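Local coordinates for putative polyphosphate kinase 2 family protein (Arthrobacter aurescens, PDB 3RHF) that probably acts as a polyphosphate kinase of the PPK2 family, transferring phosphate between polyphosphate and nucleotides on a P-loop kinase-like fold, at residues 75-81 against 178-184; 119-123 against 162-167; 62-67 against 268-273. Residues are numbered along the deposited sequence.

Interaction 1 (75-81 against 178-184); sequences RLLLILQ and GTTIVKV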
loop_
_atom_site.group_PDB
_atom_site.type_symbol
_atom_site.label_atom_id
_atom_site.label_comp_id
_atom_site.label_asym_id
_atom_site.label_seq_id
_atom_site.Cartn_x
_atom_site.Cartn_y
_atom_site.Cartn_z
ATOM N N ARG A 75 -15.505 7.800 -6.826
ATOM C CA ARG A 75 -14.533 7.096 -6.013
ATOM C C ARG A 75 -15.084 5.708 -5.754
ATOM O O ARG A 75 -16.180 5.402 -6.169
ATOM C CB ARG A 75 -14.345 7.825 -4.701
ATOM C CG ARG A 75 -15.620 7.896 -3.883
ATOM C CD ARG A 75 -15.589 9.070 -2.932
ATOM N NE ARG A 75 -16.120 10.242 -3.590
ATOM C CZ ARG A 75 -16.105 11.462 -3.097
ATOM N NH1 ARG A 75 -16.640 12.430 -3.804
ATOM N NH2 ARG A 75 -15.556 11.723 -1.919
ATOM N N LEU A 76 -14.329 4.879 -5.059
ATOM C CA LEU A 76 -14.709 3.514 -4.873
ATOM C C LEU A 76 -14.358 3.036 -3.485
ATOM O O LEU A 76 -13.394 3.462 -2.901
ATOM C CB LEU A 76 -14.023 2.650 -5.955
ATOM C CG LEU A 76 -14.623 1.243 -6.184
ATOM C CD1 LEU A 76 -14.776 0.889 -7.624
ATOM C CD2 LEU A 76 -13.787 0.225 -5.537
ATOM N N LEU A 77 -15.161 2.124 -2.963
ATOM C CA LEU A 77 -15.008 1.591 -1.604
ATOM C C LEU A 77 -15.275 0.084 -1.643
ATOM O O LEU A 77 -16.414 -0.362 -1.901
ATOM C CB LEU A 77 -15.974 2.279 -0.613
ATOM C CG LEU A 77 -15.923 1.823 0.878
ATOM C CD1 LEU A 77 -14.510 1.974 1.495
ATOM C CD2 LEU A 77 -16.957 2.465 1.807
ATOM N N LEU A 78 -14.192 -0.670 -1.398
ATOM C CA LEU A 78 -14.218 -2.086 -1.247
ATOM C C LEU A 78 -14.328 -2.411 0.224
ATOM O O LEU A 78 -13.453 -2.005 1.017
ATOM C CB LEU A 78 -12.943 -2.668 -1.801
ATOM C CG LEU A 78 -12.728 -4.190 -1.740
ATOM C CD1 LEU A 78 -13.746 -4.956 -2.635
ATOM C CD2 LEU A 78 -11.311 -4.524 -2.158
ATOM N N ILE A 79 -15.405 -3.131 0.584
ATOM C CA ILE A 79 -15.616 -3.660 1.921
ATOM C C ILE A 79 -15.443 -5.167 1.932
ATOM O O ILE A 79 -16.216 -5.894 1.284
ATOM C CB ILE A 79 -17.071 -3.346 2.512
ATOM C CG1 ILE A 79 -17.320 -1.832 2.584
ATOM C CG2 ILE A 79 -17.197 -3.906 3.884
ATOM C CD1 ILE A 79 -18.704 -1.394 2.966
ATOM N N LEU A 80 -14.476 -5.621 2.731
ATOM C CA LEU A 80 -14.293 -7.050 2.999
ATOM C C LEU A 80 -14.706 -7.490 4.396
ATOM O O LEU A 80 -14.237 -6.936 5.374
ATOM C CB LEU A 80 -12.876 -7.445 2.809
ATOM C CG LEU A 80 -12.469 -7.272 1.371
ATOM C CD1 LEU A 80 -10.937 -7.127 1.356
ATOM C CD2 LEU A 80 -12.954 -8.439 0.531
ATOM N N GLN A 81 -15.572 -8.497 4.469
ATOM C CA GLN A 81 -15.834 -9.217 5.729
ATOM C C GLN A 81 -15.582 -10.685 5.521
ATOM O O GLN A 81 -15.851 -11.225 4.425
ATOM C CB GLN A 81 -17.286 -9.043 6.145
ATOM C CG GLN A 81 -17.697 -7.603 6.487
ATOM C CD GLN A 81 -17.257 -7.202 7.843
ATOM O OE1 GLN A 81 -17.104 -6.031 8.125
ATOM N NE2 GLN A 81 -17.033 -8.164 8.692
ATOM N N GLY A 178 -21.076 10.036 -4.835
ATOM C CA GLY A 178 -20.057 9.550 -5.802
ATOM C C GLY A 178 -19.394 8.177 -5.611
ATOM O O GLY A 178 -18.774 7.661 -6.540
ATOM N N THR A 179 -19.568 7.573 -4.438
ATOM C CA THR A 179 -18.915 6.328 -4.098
ATOM C C THR A 179 -19.603 5.142 -4.699
ATOM O O THR A 179 -20.779 4.981 -4.500
ATOM C CB THR A 179 -18.941 6.141 -2.609
ATOM O OG1 THR A 179 -18.326 7.286 -2.006
ATOM C CG2 THR A 179 -18.171 4.897 -2.208
ATOM N N THR A 180 -18.892 4.328 -5.461
ATOM C CA THR A 180 -19.386 2.997 -5.788
ATOM C C THR A 180 -18.939 1.995 -4.732
ATOM O O THR A 180 -17.728 1.789 -4.530
ATOM C CB THR A 180 -18.916 2.520 -7.151
ATOM O OG1 THR A 180 -19.355 3.457 -8.150
ATOM C CG2 THR A 180 -19.519 1.130 -7.460
ATOM N N ILE A 181 -19.905 1.334 -4.087
ATOM C CA ILE A 181 -19.578 0.462 -2.952
ATOM C C ILE A 181 -19.583 -0.963 -3.379
ATOM O O ILE A 181 -20.611 -1.477 -3.762
ATOM C CB ILE A 181 -20.567 0.629 -1.733
ATOM C CG1 ILE A 181 -20.468 2.046 -1.163
ATOM C CG2 ILE A 181 -20.317 -0.479 -0.619
ATOM C CD1 ILE A 181 -21.650 2.431 -0.226
ATOM N N VAL A 182 -18.431 -1.607 -3.275
ATOM C CA VAL A 182 -18.300 -3.039 -3.566
ATOM C C VAL A 182 -18.162 -3.864 -2.282
ATOM O O VAL A 182 -17.084 -3.842 -1.656
ATOM C CB VAL A 182 -17.080 -3.308 -4.413
ATOM C CG1 VAL A 182 -16.834 -4.775 -4.476
ATOM C CG2 VAL A 182 -17.277 -2.738 -5.821
ATOM N N LYS A 183 -19.214 -4.602 -1.902
ATOM C CA LYS A 183 -19.202 -5.356 -0.651
ATOM C C LYS A 183 -18.934 -6.850 -0.915
ATOM O O LYS A 183 -19.595 -7.480 -1.743
ATOM C CB LYS A 183 -20.519 -5.187 0.120
ATOM C CG LYS A 183 -20.891 -3.737 0.410
ATOM C CD LYS A 183 -21.969 -3.574 1.523
ATOM C CE LYS A 183 -23.382 -4.102 1.146
ATOM N NZ LYS A 183 -24.539 -3.245 1.611
ATOM N N VAL A 184 -17.946 -7.401 -0.233
ATOM C CA VAL A 184 -17.537 -8.767 -0.467
ATOM C C VAL A 184 -17.483 -9.519 0.848
ATOM O O VAL A 184 -16.907 -9.054 1.860
ATOM C CB VAL A 184 -16.164 -8.823 -1.154
ATOM C CG1 VAL A 184 -15.515 -10.145 -0.899
ATOM C CG2 VAL A 184 -16.328 -8.555 -2.646
#
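Seven main-chain hydrogen bonds join residues 75-81 to 178-184. The ladder starts with the longest, Arg75 N to Gly178 O (3.3 Å), continues with Thr180 N to Arg75 O and Leu77 N to Thr180 O (both 3.0 Å), tightens at Val182 N to Leu77 O (2.7 Å), and ends at Gln81 N to Val184 O (3.0 Å). Arg75, Leu77 and Ile79 each both donate and accept, the alternation expected of parallel strands, whose segment axes cross at 20°. On the other edge Leu76, Leu78 and Leu80 bond through their backbone to Met134, Gly136 and Phe138, in strand 135-139 and the residue before it. On one face Leu78 CD1 meets Val182 CG1 at 3.6 Å and Leu80 CD2 meets Val184 CG1 at 3.4 Å; helix 250-266 covers this face over Leu76, Leu78, Val182 and Val184. The other face carries Leu77, Ile79 and Ile181, with Ile79 CD1 4.0 Å from Ile181 CG2; helix 157-176 packs on Leu77 and Ile181. Lys183 turns its amine away to a salt bridge with Glu171. Gly178, at positive phi, ends helix 157-176 in a Schellman motif. Helices on both faces of a parallel sheet of order 2-3-1-4-5 make the three-layer α/β/α sandwich of P-loop kinases.

Interaction 2 (119-123 against 162-167); sequences HDFLW and RRYAAI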
loop_
_atom_site.group_PDB
_atom_site.type_symbol
_atom_site.label_atom_id
_atom_site.label_comp_id
_atom_site.label_asym_id
_atom_site.label_seq_id
_atom_site.Cartn_x
_atom_site.Cartn_y
_atom_site.Cartn_z
ATOM N N HIS A 119 -19.005 7.166 20.704
ATOM C CA HIS A 119 -19.782 7.675 19.576
ATOM C C HIS A 119 -20.710 6.605 19.026
ATOM O O HIS A 119 -20.560 5.434 19.326
ATOM C CB HIS A 119 -18.897 8.102 18.429
ATOM C CG HIS A 119 -18.150 9.360 18.681
ATOM N ND1 HIS A 119 -18.646 10.598 18.335
ATOM C CD2 HIS A 119 -16.924 9.573 19.219
ATOM C CE1 HIS A 119 -17.755 11.521 18.657
ATOM N NE2 HIS A 119 -16.706 10.927 19.205
ATOM N N ASP A 120 -21.646 7.039 18.184
ATOM C CA ASP A 120 -22.428 6.147 17.363
ATOM C C ASP A 120 -21.469 5.299 16.527
ATOM O O ASP A 120 -20.376 5.727 16.225
ATOM C CB ASP A 120 -23.317 6.937 16.438
ATOM C CG ASP A 120 -24.076 6.049 15.525
ATOM O OD1 ASP A 120 -24.970 5.360 16.063
ATOM O OD2 ASP A 120 -23.775 6.001 14.306
ATOM N N PHE A 121 -21.894 4.088 16.173
ATOM C CA PHE A 121 -20.982 3.087 15.629
ATOM C C PHE A 121 -20.449 3.466 14.265
ATOM O O PHE A 121 -19.347 3.084 13.952
ATOM C CB PHE A 121 -21.625 1.715 15.606
ATOM C CG PHE A 121 -22.590 1.507 14.491
ATOM C CD1 PHE A 121 -22.243 0.754 13.396
ATOM C CD2 PHE A 121 -23.861 2.050 14.535
ATOM C CE1 PHE A 121 -23.159 0.563 12.353
ATOM C CE2 PHE A 121 -24.761 1.860 13.520
ATOM C CZ PHE A 121 -24.421 1.114 12.423
ATOM N N LEU A 122 -21.196 4.256 13.494
ATOM C CA LEU A 122 -20.712 4.810 12.217
ATOM C C LEU A 122 -19.720 5.975 12.277
ATOM O O LEU A 122 -19.143 6.338 11.256
ATOM C CB LEU A 122 -21.880 5.226 11.344
ATOM C CG LEU A 122 -22.791 4.062 10.989
ATOM C CD1 LEU A 122 -23.979 4.655 10.235
ATOM C CD2 LEU A 122 -22.046 2.974 10.171
ATOM N N TRP A 123 -19.498 6.568 13.428
ATOM C CA TRP A 123 -18.665 7.753 13.451
ATOM C C TRP A 123 -17.273 7.374 12.951
ATOM O O TRP A 123 -16.737 8.015 12.060
ATOM C CB TRP A 123 -18.622 8.339 14.849
ATOM C CG TRP A 123 -17.697 9.501 15.073
ATOM C CD1 TRP A 123 -17.943 10.809 14.766
ATOM C CD2 TRP A 123 -16.420 9.479 15.720
ATOM N NE1 TRP A 123 -16.858 11.594 15.132
ATOM C CE2 TRP A 123 -15.923 10.796 15.723
ATOM C CE3 TRP A 123 -15.637 8.468 16.269
ATOM C CZ2 TRP A 123 -14.717 11.133 16.294
ATOM C CZ3 TRP A 123 -14.416 8.798 16.829
ATOM C CH2 TRP A 123 -13.963 10.121 16.829
ATOM N N ARG A 162 -32.032 -1.009 14.201
ATOM C CA ARG A 162 -31.691 0.358 13.870
ATOM C C ARG A 162 -30.331 0.424 13.163
ATOM O O ARG A 162 -30.108 1.262 12.291
ATOM C CB ARG A 162 -31.742 1.317 15.089
ATOM C CG ARG A 162 -30.375 1.573 15.806
ATOM C CD ARG A 162 -30.320 2.870 16.681
ATOM N NE ARG A 162 -29.486 3.906 16.050
ATOM C CZ ARG A 162 -28.150 3.926 16.033
ATOM N NH1 ARG A 162 -27.538 4.919 15.398
ATOM N NH2 ARG A 162 -27.423 2.972 16.628
ATOM N N ARG A 163 -29.424 -0.460 13.523
ATOM C CA ARG A 163 -28.122 -0.461 12.897
ATOM C C ARG A 163 -28.175 -0.858 11.444
ATOM O O ARG A 163 -27.499 -0.269 10.612
ATOM C CB ARG A 163 -27.214 -1.365 13.634
ATOM C CG ARG A 163 -26.807 -0.731 14.882
ATOM C CD ARG A 163 -25.831 -1.602 15.534
ATOM N NE ARG A 163 -25.499 -1.080 16.833
ATOM C CZ ARG A 163 -24.605 -1.629 17.636
ATOM N NH1 ARG A 163 -23.960 -2.716 17.258
ATOM N NH2 ARG A 163 -24.354 -1.074 18.813
ATOM N N TYR A 164 -29.014 -1.826 11.137
ATOM C CA TYR A 164 -29.219 -2.218 9.765
ATOM C C TYR A 164 -29.723 -1.038 8.943
ATOM O O TYR A 164 -29.258 -0.816 7.806
ATOM C CB TYR A 164 -30.244 -3.347 9.670
ATOM C CG TYR A 164 -29.800 -4.647 10.244
ATOM C CD1 TYR A 164 -28.509 -5.141 10.026
ATOM C CD2 TYR A 164 -30.672 -5.418 10.974
ATOM C CE1 TYR A 164 -28.123 -6.383 10.563
ATOM C CE2 TYR A 164 -30.309 -6.636 11.510
ATOM C CZ TYR A 164 -29.057 -7.116 11.315
ATOM O OH TYR A 164 -28.734 -8.319 11.848
ATOM N N ALA A 165 -30.692 -0.314 9.493
ATOM C CA ALA A 165 -31.267 0.812 8.783
ATOM C C ALA A 165 -30.231 1.931 8.675
ATOM O O ALA A 165 -30.174 2.594 7.653
ATOM C CB ALA A 165 -32.584 1.308 9.430
ATOM N N ALA A 166 -29.392 2.115 9.690
ATOM C CA ALA A 166 -28.376 3.181 9.617
ATOM C C ALA A 166 -27.311 2.914 8.525
ATOM O O ALA A 166 -26.916 3.817 7.752
ATOM C CB ALA A 166 -27.730 3.382 10.959
ATOM N N ILE A 167 -26.869 1.656 8.467
ATOM C CA ILE A 167 -25.929 1.188 7.478
ATOM C C ILE A 167 -26.484 1.501 6.083
ATOM O O ILE A 167 -25.841 2.152 5.284
ATOM C CB ILE A 167 -25.632 -0.332 7.697
ATOM C CG1 ILE A 167 -24.717 -0.528 8.912
ATOM C CG2 ILE A 167 -24.985 -0.932 6.537
ATOM C CD1 ILE A 167 -24.674 -1.955 9.465
HETATM O O HOH W 1 -24.178 2.861 17.822
#
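Asp120 uses both carboxylate oxygens where the 119-123 loop meets helix 157-176. Its OD1 accepts from Arg162 NH1 at 2.7 Å in a salt bridge, approached near the guanidinium plane, while OD2 accepts from Leu122 N at 3.2 Å, a capping bond at the turn leading into helix 123-126. The same turn, type I from Asp120 to Trp123, is closed by Trp123 N to Asp120 O (3.0 Å). Phe121 N donates a hydrogen bond to water 1 (3.1 Å), and that water also accepts a weak bond from Arg162 NH2 (3.5 Å), so a solvent bridge runs beside the direct ion pair. Arg162 NH2 has a further partner in Glu159, one turn earlier on the helix. Within the α/β/α sandwich, helix 157-176 is one of the helices covering the central parallel sheet, and this contact fastens a loop between two short helices to it, toward the periphery of the domain. Phe121 fills the gap between the loop and helix 157-176: Arg163 CD lies over one ring face in a CH-pi contact, 4.3 Å from the Phe121 ring centroid, whereas Ile167 CG1 meets the ring edge at CZ of Phe121 (3.9 Å). The Arg163 guanidinium lies farther off, giving at most a weak cation-pi attraction. Arg163 NH1 is hydrogen-bonded to Asp145 O, and its NE forms a salt bridge with Glu159 OE2, the same oxygen that pairs with Arg162 NH2. Next to the ring, Leu122 CD1 rests 4.0 Å from Ala166 CB and 3.9 Å from Ala166 O.

Interaction 3 (62-67 against 268-273); sequences EKLFAE and LQLDWP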
loop_
_atom_site.group_PDB
_atom_site.type_symbol
_atom_site.label_atom_id
_atom_site.label_comp_id
_atom_site.label_asym_id
_atom_site.label_seq_id
_atom_site.Cartn_x
_atom_site.Cartn_y
_atom_site.Cartn_z
ATOM N N GLU A 62 -5.591 4.340 -11.770
ATOM C CA GLU A 62 -4.840 5.511 -12.102
ATOM C C GLU A 62 -5.725 6.494 -12.814
ATOM O O GLU A 62 -5.600 7.667 -12.574
ATOM C CB GLU A 62 -3.634 5.181 -12.945
ATOM C CG GLU A 62 -2.821 6.430 -13.281
ATOM C CD GLU A 62 -1.412 6.155 -13.892
ATOM O OE1 GLU A 62 -0.461 5.909 -13.084
ATOM O OE2 GLU A 62 -1.251 6.254 -15.149
ATOM N N LYS A 63 -6.647 6.020 -13.634
ATOM C CA LYS A 63 -7.642 6.889 -14.235
ATOM C C LYS A 63 -8.614 7.473 -13.249
ATOM O O LYS A 63 -8.864 8.662 -13.275
ATOM C CB LYS A 63 -8.425 6.174 -15.297
ATOM C CG LYS A 63 -7.638 5.884 -16.561
ATOM C CD LYS A 63 -8.575 5.265 -17.607
ATOM C CE LYS A 63 -7.840 4.773 -18.854
ATOM N NZ LYS A 63 -8.741 4.002 -19.755
ATOM N N LEU A 64 -9.176 6.651 -12.372
ATOM C CA LEU A 64 -9.999 7.186 -11.259
ATOM C C LEU A 64 -9.309 8.358 -10.593
ATOM O O LEU A 64 -9.864 9.420 -10.428
ATOM C CB LEU A 64 -10.288 6.098 -10.190
ATOM C CG LEU A 64 -11.318 6.451 -9.084
ATOM C CD1 LEU A 64 -12.676 6.591 -9.669
ATOM C CD2 LEU A 64 -11.373 5.372 -8.030
ATOM N N PHE A 65 -8.066 8.140 -10.208
ATOM C CA PHE A 65 -7.251 9.169 -9.563
ATOM C C PHE A 65 -7.071 10.433 -10.407
ATOM O O PHE A 65 -7.236 11.520 -9.937
ATOM C CB PHE A 65 -5.892 8.583 -9.251
ATOM C CG PHE A 65 -5.059 9.444 -8.371
ATOM C CD1 PHE A 65 -5.215 9.415 -7.018
ATOM C CD2 PHE A 65 -4.170 10.314 -8.905
ATOM C CE1 PHE A 65 -4.450 10.245 -6.196
ATOM C CE2 PHE A 65 -3.407 11.138 -8.089
ATOM C CZ PHE A 65 -3.539 11.093 -6.738
ATOM N N ALA A 66 -6.728 10.262 -11.672
ATOM C CA ALA A 66 -6.442 11.380 -12.573
ATOM C C ALA A 66 -7.699 12.184 -12.697
ATOM O O ALA A 66 -7.663 13.419 -12.631
ATOM C CB ALA A 66 -5.992 10.889 -13.929
ATOM N N GLU A 67 -8.816 11.484 -12.860
ATOM C CA GLU A 67 -10.113 12.148 -12.972
ATOM C C GLU A 67 -10.416 12.912 -11.704
ATOM O O GLU A 67 -10.875 14.056 -11.747
ATOM C CB GLU A 67 -11.233 11.148 -13.237
ATOM C CG GLU A 67 -11.166 10.476 -14.585
ATOM C CD GLU A 67 -12.322 10.839 -15.511
ATOM O OE1 GLU A 67 -12.619 12.036 -15.644
ATOM O OE2 GLU A 67 -12.910 9.932 -16.137
ATOM N N LEU A 268 -17.749 2.917 -14.419
ATOM C CA LEU A 268 -17.687 4.356 -14.166
ATOM C C LEU A 268 -17.346 5.220 -15.387
ATOM O O LEU A 268 -17.409 6.407 -15.271
ATOM C CB LEU A 268 -16.736 4.637 -13.032
ATOM C CG LEU A 268 -17.187 4.056 -11.694
ATOM C CD1 LEU A 268 -16.091 4.219 -10.678
ATOM C CD2 LEU A 268 -18.458 4.739 -11.236
ATOM N N GLN A 269 -17.015 4.624 -16.538
ATOM C CA GLN A 269 -16.743 5.356 -17.784
ATOM C C GLN A 269 -15.585 6.343 -17.584
ATOM O O GLN A 269 -15.661 7.497 -17.969
ATOM C CB GLN A 269 -17.957 6.145 -18.270
ATOM C CG GLN A 269 -19.357 5.537 -18.070
ATOM C CD GLN A 269 -20.077 5.270 -19.394
ATOM O OE1 GLN A 269 -19.935 4.194 -19.985
ATOM N NE2 GLN A 269 -20.843 6.250 -19.863
ATOM N N LEU A 270 -14.525 5.850 -16.969
ATOM C CA LEU A 270 -13.316 6.614 -16.707
ATOM C C LEU A 270 -12.490 6.707 -18.011
ATOM O O LEU A 270 -12.428 5.778 -18.782
ATOM C CB LEU A 270 -12.483 5.948 -15.571
ATOM C CG LEU A 270 -13.175 5.646 -14.219
ATOM C CD1 LEU A 270 -12.259 4.970 -13.175
ATOM C CD2 LEU A 270 -13.775 6.934 -13.638
ATOM N N ASP A 271 -11.924 7.876 -18.253
ATOM C CA ASP A 271 -10.899 8.048 -19.236
ATOM C C ASP A 271 -9.947 9.081 -18.709
ATOM O O ASP A 271 -10.240 9.777 -17.764
ATOM C CB ASP A 271 -11.441 8.526 -20.602
ATOM C CG ASP A 271 -10.508 8.088 -21.800
ATOM O OD1 ASP A 271 -9.385 7.530 -21.570
ATOM O OD2 ASP A 271 -10.893 8.309 -22.971
ATOM N N TRP A 272 -8.818 9.182 -19.365
ATOM C CA TRP A 272 -7.802 10.132 -19.019
ATOM C C TRP A 272 -8.275 11.533 -19.279
ATOM O O TRP A 272 -8.853 11.814 -20.331
ATOM C CB TRP A 272 -6.559 9.898 -19.880
ATOM C CG TRP A 272 -6.018 8.515 -19.761
ATOM C CD1 TRP A 272 -6.016 7.560 -20.716
ATOM C CD2 TRP A 272 -5.385 7.946 -18.614
ATOM N NE1 TRP A 272 -5.412 6.431 -20.241
ATOM C CE2 TRP A 272 -5.004 6.650 -18.956
ATOM C CE3 TRP A 272 -5.083 8.425 -17.342
ATOM C CZ2 TRP A 272 -4.363 5.810 -18.074
ATOM C CZ3 TRP A 272 -4.456 7.591 -16.456
ATOM C CH2 TRP A 272 -4.104 6.295 -16.822
ATOM N N PRO A 273 -7.990 12.430 -18.341
ATOM C CA PRO A 273 -8.300 13.854 -18.547
ATOM C C PRO A 273 -7.515 14.496 -19.683
ATOM O O PRO A 273 -6.336 14.191 -19.882
ATOM C CB PRO A 273 -7.920 14.514 -17.211
ATOM C CG PRO A 273 -7.824 13.396 -16.248
ATOM C CD PRO A 273 -7.417 12.173 -17.022
#
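Near the dimer interface of this P-loop kinase-like fold, the chain leaves helix 250-266 through a turn at Leu268 and Gln269, where phi is positive at Gln269, and residues 270-273 then run extended across helix 43-69, the long helix that precedes the first strand of the sheet. Lys63, Trp272 and Leu270 bury the most surface. Lys63 stretches its all-trans outer chain along the indole of Trp272: its CG stands 3.4 Å from the centroid of the six-membered ring, almost exactly on the ring normal, a CH-pi contact, and its CE comes within 3.3 Å of Trp272 NE1. The ammonium is thus carried past the ring to a point 4.0 Å from Asp271 OD1 at NZ, beyond salt-bridge range. Trp272 also meets Ala66 at its edge, where CE3 is 4.3 Å from Ala66 CB, and its ring lies nearly parallel to that of Trp208 of the second subunit, so the tryptophan is shared between the fold and the dimer. Leu270 points toward the helix, its CD1 3.8 Å from Leu64 CB, and Leu64 reaches on to Leu268. Pro273, next to Trp272, packs on the same helix, its CD 3.6 Å from Ala66 CB. Glu67 supplies the one hydrogen bond between the segments: its OE2 accepts from Asp271 N at 3.1 Å, with an N-H...O angle of 163°.

How the interactions relate
Interaction 1 is the buried core, a main-chain ladder between neighbouring strands of the sheet; interaction 2 is partly buried and interaction 3 lies at the surface, and in both side chains do the joining. Interaction 2 relies on a salt bridge and a phenylalanine, interaction 3 on a lysine-tryptophan contact and a carboxylate-to-backbone bond. Interactions 1 and 3 touch, through Leu64 against Arg75 and Leu76 and through Leu268 against Thr180. Helix 157-176 of interaction 2 leads directly into strand 179-187 of interaction 1, as helix 43-69 of interaction 3 precedes strand 75-82. Interactions 2 and 3 lie about 32 Å apart between centres, and interaction 3 alone reaches the second subunit.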